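Local atomic coordinates of TetR family transcription regulator (Marinobacter aquaeolei, PDB entry 3PAS), a protein that probably binds operator DNA through an N-terminal helix-turn-helix domain and regulates transcription, as other members of the TetR family do. Residues L56-F60 / Y105-T110; V63-V67 / L102-H106. One frame throughout, in Å; residues are numbered along the deposited sequence.

Contact 1 (56-60 with 105-110) and contact 2 (63-67 with 102-106) are successive parts of one interface, between helix 52-76 and helix 100-110, with centres about 7 Å apart. In both, the short segments run at 130° to each other, so moving forward along helix 52-76 means moving back along helix 100-110. Tyr105 and His106 belong to both contacts. Helix 52-76 follows the predicted DNA-binding helix-turn-helix at 30-49, whereas helix 100-110 belongs to the C-terminal family region. The interface thus joins these two parts; in TetR-family regulators, contacts of this kind generally link ligand binding to DNA affinity, and the same may hold here.

Contact 1. Residues L56-F60 / Y105-T110; sequences LLATF and YHETFT
Phe60 and Phe109 lie almost flat against each other across two helices that meet at a steep angle, an offset stack with ring centroids 4.3 Å apart and planes at 18°. The overlap is displaced: Phe109 CD1 lies over one face of the Phe60 ring, toward its rim, while Phe60 CB sits above the centre of the Phe109 ring as a CH-pi contact, 3.7 Å from the centroid. Phe60 reaches this place because its CG is anti to the backbone N (chi1 -179°), which carries the ring out toward helix 100-110. There it acts as a knob in a hole formed by Tyr105, His106, Phe109 and Thr110. His106 brings CD2 to 3.5 Å from Phe60 CE1, but its ring, near parallel to the phenyl, is displaced so far that little of it lies over the phenyl. Thr110 CG2 closes another part of the hole at 3.7 Å from Phe60 CE1.

Tyr105 reaches across to Leu56 and Thr59. Its hydroxyl donates a hydrogen bond to Leu56 O (OH to O 2.8 Å), arriving well to the side of the carbonyl, with a C=O...donor angle of 111°. The same oxygen also accepts the helical bond from Phe60 N, so it is gripped twice. Thr59 CG2 rests over one face of the tyrosine ring, 3.7 Å from its centroid, whereas Thr59 OG1 turns back to Leu55 O in its own helix. Helix 5-24 touches both Thr59 and Tyr105, and Ile119 of helix 117-126 packs on Phe60 and Phe109.

The chemistry is thus a buried aromatic cluster beside one polar bond: stacking and CH-pi contacts supply the apolar fit, and Leu56 O satisfies the tyrosine hydroxyl within the core, tying the end of the tyrosine side chain to helix 52-76.

Contact 2. Residues V63-V67 / L102-H106; sequences VSDQV and LFRYH. With ACT (acetate ion), chain M.
Apolar contacts dominate where Val63 and Leu102 run alongside each other, pointing opposite ways, their CA atoms 5.8 Å apart. The two methyls of Val63 have different tasks. CG2 meets Leu102 CD2 at 3.8 Å and touches the Tyr105 ring at CD2. CG1, held anti to the backbone N (chi1 166°), presses on the backbone instead, 3.2 Å from Leu102 O, a carbonyl already bonded to His106 N one turn on. The other leucine branch, CD1, faces Val67 CG2 more loosely at 4.3 Å. Leu102 also packs on Ile95 and Val67 on Leu92, both of helix 81-98, while Val18 of helix 5-24 adjoins Val63.

The polar side chains of 63-67 meet residues 102-106 by van der Waals contact, without a hydrogen bond. Ser64 OG lies in the plane of the His106 ring, at its edge, 3.8 Å from CD2; its hydrogen bonds go to Phe60 O and to Asn123 ND2. Gln66 stretches its chain across that of Leu102, bringing NE2 to 4.0 Å from Leu102 CD2.

A weak hydrogen bond lies on the far side of helix 100-110, where Arg104 points away from helix 52-76. Arg104 NH1 gives it to an acetate, probably from the crystallisation liquor, at 3.2 Å from OXT, and is also weakly bonded to Tyr160 OH; the acetate methyl lies 3.7 Å from Phe103 CD2.

With no hydrogen bond joining the two segments, cohesion here rests on the fit of branched aliphatic side chains: Val63 and Leu102 carry the join, and Leu102 O, though pressed by a valine methyl, keeps its helical bond to His106 N.

Contact 1. Residues L56-F60 / Y105-T110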
# COMPACT_ATOMS: atom_id res chain seq x y z
N LEU B 56 -11.16 -6.16 -20.58
CA LEU B 56 -10.61 -5.86 -19.24
C LEU B 56 -10.56 -7.11 -18.34
O LEU B 56 -9.58 -7.33 -17.65
CB LEU B 56 -11.43 -4.76 -18.57
CG LEU B 56 -11.46 -3.36 -19.18
CD1 LEU B 56 -12.30 -2.39 -18.32
CD2 LEU B 56 -10.06 -2.74 -19.50
N LEU B 57 -11.61 -7.93 -18.35
CA LEU B 57 -11.64 -9.15 -17.60
C LEU B 57 -10.61 -10.15 -18.10
O LEU B 57 -9.87 -10.71 -17.29
CB LEU B 57 -13.02 -9.82 -17.64
CG LEU B 57 -13.27 -11.00 -16.70
CD1 LEU B 57 -12.81 -10.71 -15.22
CD2 LEU B 57 -14.75 -11.37 -16.78
N ALA B 58 -10.58 -10.39 -19.41
CA ALA B 58 -9.59 -11.30 -20.03
C ALA B 58 -8.16 -10.86 -19.69
O ALA B 58 -7.25 -11.68 -19.50
CB ALA B 58 -9.81 -11.39 -21.59
N THR B 59 -7.94 -9.55 -19.68
CA THR B 59 -6.64 -8.98 -19.36
C THR B 59 -6.31 -9.26 -17.89
O THR B 59 -5.18 -9.58 -17.55
CB THR B 59 -6.56 -7.43 -19.68
OG1 THR B 59 -6.78 -7.22 -21.09
CG2 THR B 59 -5.14 -6.87 -19.37
N PHE B 60 -7.31 -9.11 -17.02
CA PHE B 60 -7.09 -9.40 -15.61
C PHE B 60 -6.67 -10.87 -15.44
O PHE B 60 -5.69 -11.18 -14.72
CB PHE B 60 -8.30 -9.07 -14.77
CG PHE B 60 -8.10 -9.34 -13.31
CD1 PHE B 60 -7.31 -8.53 -12.59
CD2 PHE B 60 -8.65 -10.45 -12.72
CE1 PHE B 60 -7.09 -8.77 -11.22
CE2 PHE B 60 -8.46 -10.68 -11.37
CZ PHE B 60 -7.68 -9.87 -10.64
N TYR B 105 -1.68 -3.21 -13.27
CA TYR B 105 -2.98 -3.67 -13.84
C TYR B 105 -3.76 -4.47 -12.78
O TYR B 105 -4.93 -4.20 -12.51
CB TYR B 105 -2.84 -4.45 -15.15
CG TYR B 105 -4.20 -4.66 -15.78
CD1 TYR B 105 -4.73 -3.69 -16.60
CD2 TYR B 105 -5.01 -5.71 -15.39
CE1 TYR B 105 -6.01 -3.84 -17.17
CE2 TYR B 105 -6.30 -5.87 -15.92
CZ TYR B 105 -6.78 -4.91 -16.82
OH TYR B 105 -8.04 -5.02 -17.36
N HIS B 106 -3.12 -5.46 -12.16
CA HIS B 106 -3.76 -6.23 -11.10
C HIS B 106 -4.35 -5.33 -9.95
O HIS B 106 -5.52 -5.46 -9.56
CB HIS B 106 -2.77 -7.25 -10.51
CG HIS B 106 -3.38 -8.10 -9.44
ND1 HIS B 106 -3.44 -7.70 -8.12
CD2 HIS B 106 -4.06 -9.27 -9.52
CE1 HIS B 106 -4.11 -8.60 -7.43
NE2 HIS B 106 -4.48 -9.57 -8.25
N GLU B 107 -3.53 -4.42 -9.45
CA GLU B 107 -3.91 -3.45 -8.41
C GLU B 107 -5.05 -2.52 -8.89
O GLU B 107 -6.04 -2.34 -8.19
CB GLU B 107 -2.68 -2.61 -8.04
CG GLU B 107 -2.85 -1.54 -6.92
CD GLU B 107 -2.97 -2.13 -5.53
OE1 GLU B 107 -2.92 -3.39 -5.40
OE2 GLU B 107 -3.14 -1.34 -4.56
N THR B 108 -4.92 -1.93 -10.07
CA THR B 108 -5.97 -1.06 -10.57
C THR B 108 -7.29 -1.82 -10.69
O THR B 108 -8.34 -1.32 -10.24
CB THR B 108 -5.64 -0.46 -11.96
OG1 THR B 108 -4.44 0.30 -11.88
CG2 THR B 108 -6.78 0.50 -12.41
N PHE B 109 -7.25 -3.04 -11.25
CA PHE B 109 -8.46 -3.84 -11.44
C PHE B 109 -9.08 -4.26 -10.13
O PHE B 109 -10.31 -4.10 -9.94
CB PHE B 109 -8.18 -5.09 -12.27
CG PHE B 109 -9.42 -5.82 -12.76
CD1 PHE B 109 -10.09 -6.71 -11.94
CD2 PHE B 109 -9.88 -5.66 -14.06
CE1 PHE B 109 -11.23 -7.39 -12.37
CE2 PHE B 109 -11.03 -6.34 -14.51
CZ PHE B 109 -11.70 -7.21 -13.66
N THR B 110 -8.27 -4.84 -9.23
CA THR B 110 -8.81 -5.32 -7.94
C THR B 110 -9.39 -4.20 -7.10
O THR B 110 -10.27 -4.46 -6.29
CB THR B 110 -7.79 -6.15 -7.05
OG1 THR B 110 -6.70 -5.31 -6.70
CG2 THR B 110 -7.27 -7.37 -7.76

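Contact 2. Residues V63-V67 / L102-H106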
# COMPACT_ATOMS: atom_id res chain seq x y z
N VAL B 63 -3.09 -11.40 -16.77
CA VAL B 63 -2.10 -10.86 -15.84
C VAL B 63 -1.97 -11.82 -14.62
O VAL B 63 -0.89 -12.28 -14.26
CB VAL B 63 -2.48 -9.42 -15.45
CG1 VAL B 63 -1.68 -8.96 -14.26
CG2 VAL B 63 -2.31 -8.43 -16.68
N SER B 64 -3.11 -12.15 -14.03
CA SER B 64 -3.19 -13.04 -12.88
C SER B 64 -2.62 -14.43 -13.19
O SER B 64 -1.84 -14.99 -12.40
CB SER B 64 -4.64 -13.15 -12.37
OG SER B 64 -5.16 -11.88 -12.04
N ASP B 65 -3.00 -15.00 -14.32
CA ASP B 65 -2.46 -16.31 -14.70
C ASP B 65 -0.95 -16.34 -14.90
O ASP B 65 -0.28 -17.26 -14.43
CB ASP B 65 -3.14 -16.85 -15.94
CG ASP B 65 -4.61 -17.15 -15.68
OD1 ASP B 65 -5.02 -17.09 -14.49
OD2 ASP B 65 -5.34 -17.40 -16.64
N GLN B 66 -0.42 -15.35 -15.60
CA GLN B 66 1.02 -15.23 -15.77
C GLN B 66 1.73 -15.24 -14.42
O GLN B 66 2.71 -15.98 -14.23
CB GLN B 66 1.37 -13.91 -16.46
CG GLN B 66 1.21 -14.05 -17.91
CD GLN B 66 1.87 -12.97 -18.58
OE1 GLN B 66 3.10 -12.96 -18.68
NE2 GLN B 66 1.08 -11.99 -19.03
N VAL B 67 1.28 -14.36 -13.53
CA VAL B 67 1.89 -14.23 -12.22
C VAL B 67 1.67 -15.44 -11.32
O VAL B 67 2.63 -15.92 -10.71
CB VAL B 67 1.46 -12.95 -11.48
CG1 VAL B 67 1.97 -12.97 -10.05
CG2 VAL B 67 1.97 -11.70 -12.24
N LEU B 102 2.24 -5.28 -14.96
CA LEU B 102 1.39 -6.42 -14.59
C LEU B 102 0.86 -6.22 -13.17
O LEU B 102 -0.33 -6.39 -12.89
CB LEU B 102 2.18 -7.72 -14.66
CG LEU B 102 2.68 -8.27 -15.99
CD1 LEU B 102 3.49 -9.57 -15.65
CD2 LEU B 102 1.47 -8.56 -17.00
N PHE B 103 1.73 -5.88 -12.23
CA PHE B 103 1.31 -5.57 -10.87
C PHE B 103 0.33 -4.37 -10.84
O PHE B 103 -0.63 -4.37 -10.08
CB PHE B 103 2.51 -5.15 -10.01
CG PHE B 103 3.36 -6.29 -9.48
CD1 PHE B 103 3.39 -7.53 -10.08
CD2 PHE B 103 4.21 -6.07 -8.37
CE1 PHE B 103 4.21 -8.56 -9.59
CE2 PHE B 103 5.00 -7.08 -7.88
CZ PHE B 103 5.00 -8.34 -8.51
N ARG B 104 0.62 -3.33 -11.61
CA ARG B 104 -0.25 -2.13 -11.61
C ARG B 104 -1.65 -2.45 -12.17
O ARG B 104 -2.66 -2.04 -11.60
CB ARG B 104 0.41 -1.02 -12.39
CG ARG B 104 -0.33 0.27 -12.39
CD ARG B 104 0.65 1.42 -12.48
NE ARG B 104 0.23 2.45 -11.54
CZ ARG B 104 0.30 2.34 -10.21
NH1 ARG B 104 0.78 1.24 -9.63
NH2 ARG B 104 -0.13 3.34 -9.46
N TYR B 105 -1.68 -3.21 -13.27
CA TYR B 105 -2.98 -3.67 -13.84
C TYR B 105 -3.76 -4.47 -12.78
O TYR B 105 -4.93 -4.20 -12.51
CB TYR B 105 -2.84 -4.45 -15.15
CG TYR B 105 -4.20 -4.66 -15.78
CD1 TYR B 105 -4.73 -3.69 -16.60
CD2 TYR B 105 -5.01 -5.71 -15.39
CE1 TYR B 105 -6.01 -3.84 -17.17
CE2 TYR B 105 -6.30 -5.87 -15.92
CZ TYR B 105 -6.78 -4.91 -16.82
OH TYR B 105 -8.04 -5.02 -17.36
N HIS B 106 -3.12 -5.46 -12.16
CA HIS B 106 -3.76 -6.23 -11.10
C HIS B 106 -4.35 -5.33 -9.95
O HIS B 106 -5.52 -5.46 -9.56
CB HIS B 106 -2.77 -7.25 -10.51
CG HIS B 106 -3.38 -8.10 -9.44
ND1 HIS B 106 -3.44 -7.70 -8.12
CD2 HIS B 106 -4.06 -9.27 -9.52
CE1 HIS B 106 -4.11 -8.60 -7.43
NE2 HIS B 106 -4.48 -9.57 -8.25
C ACT M . 4.35 -1.01 -9.11
O ACT M . 5.20 -0.11 -8.95
OXT ACT M . 3.34 -0.69 -9.78
CH3 ACT M . 4.51 -2.39 -8.53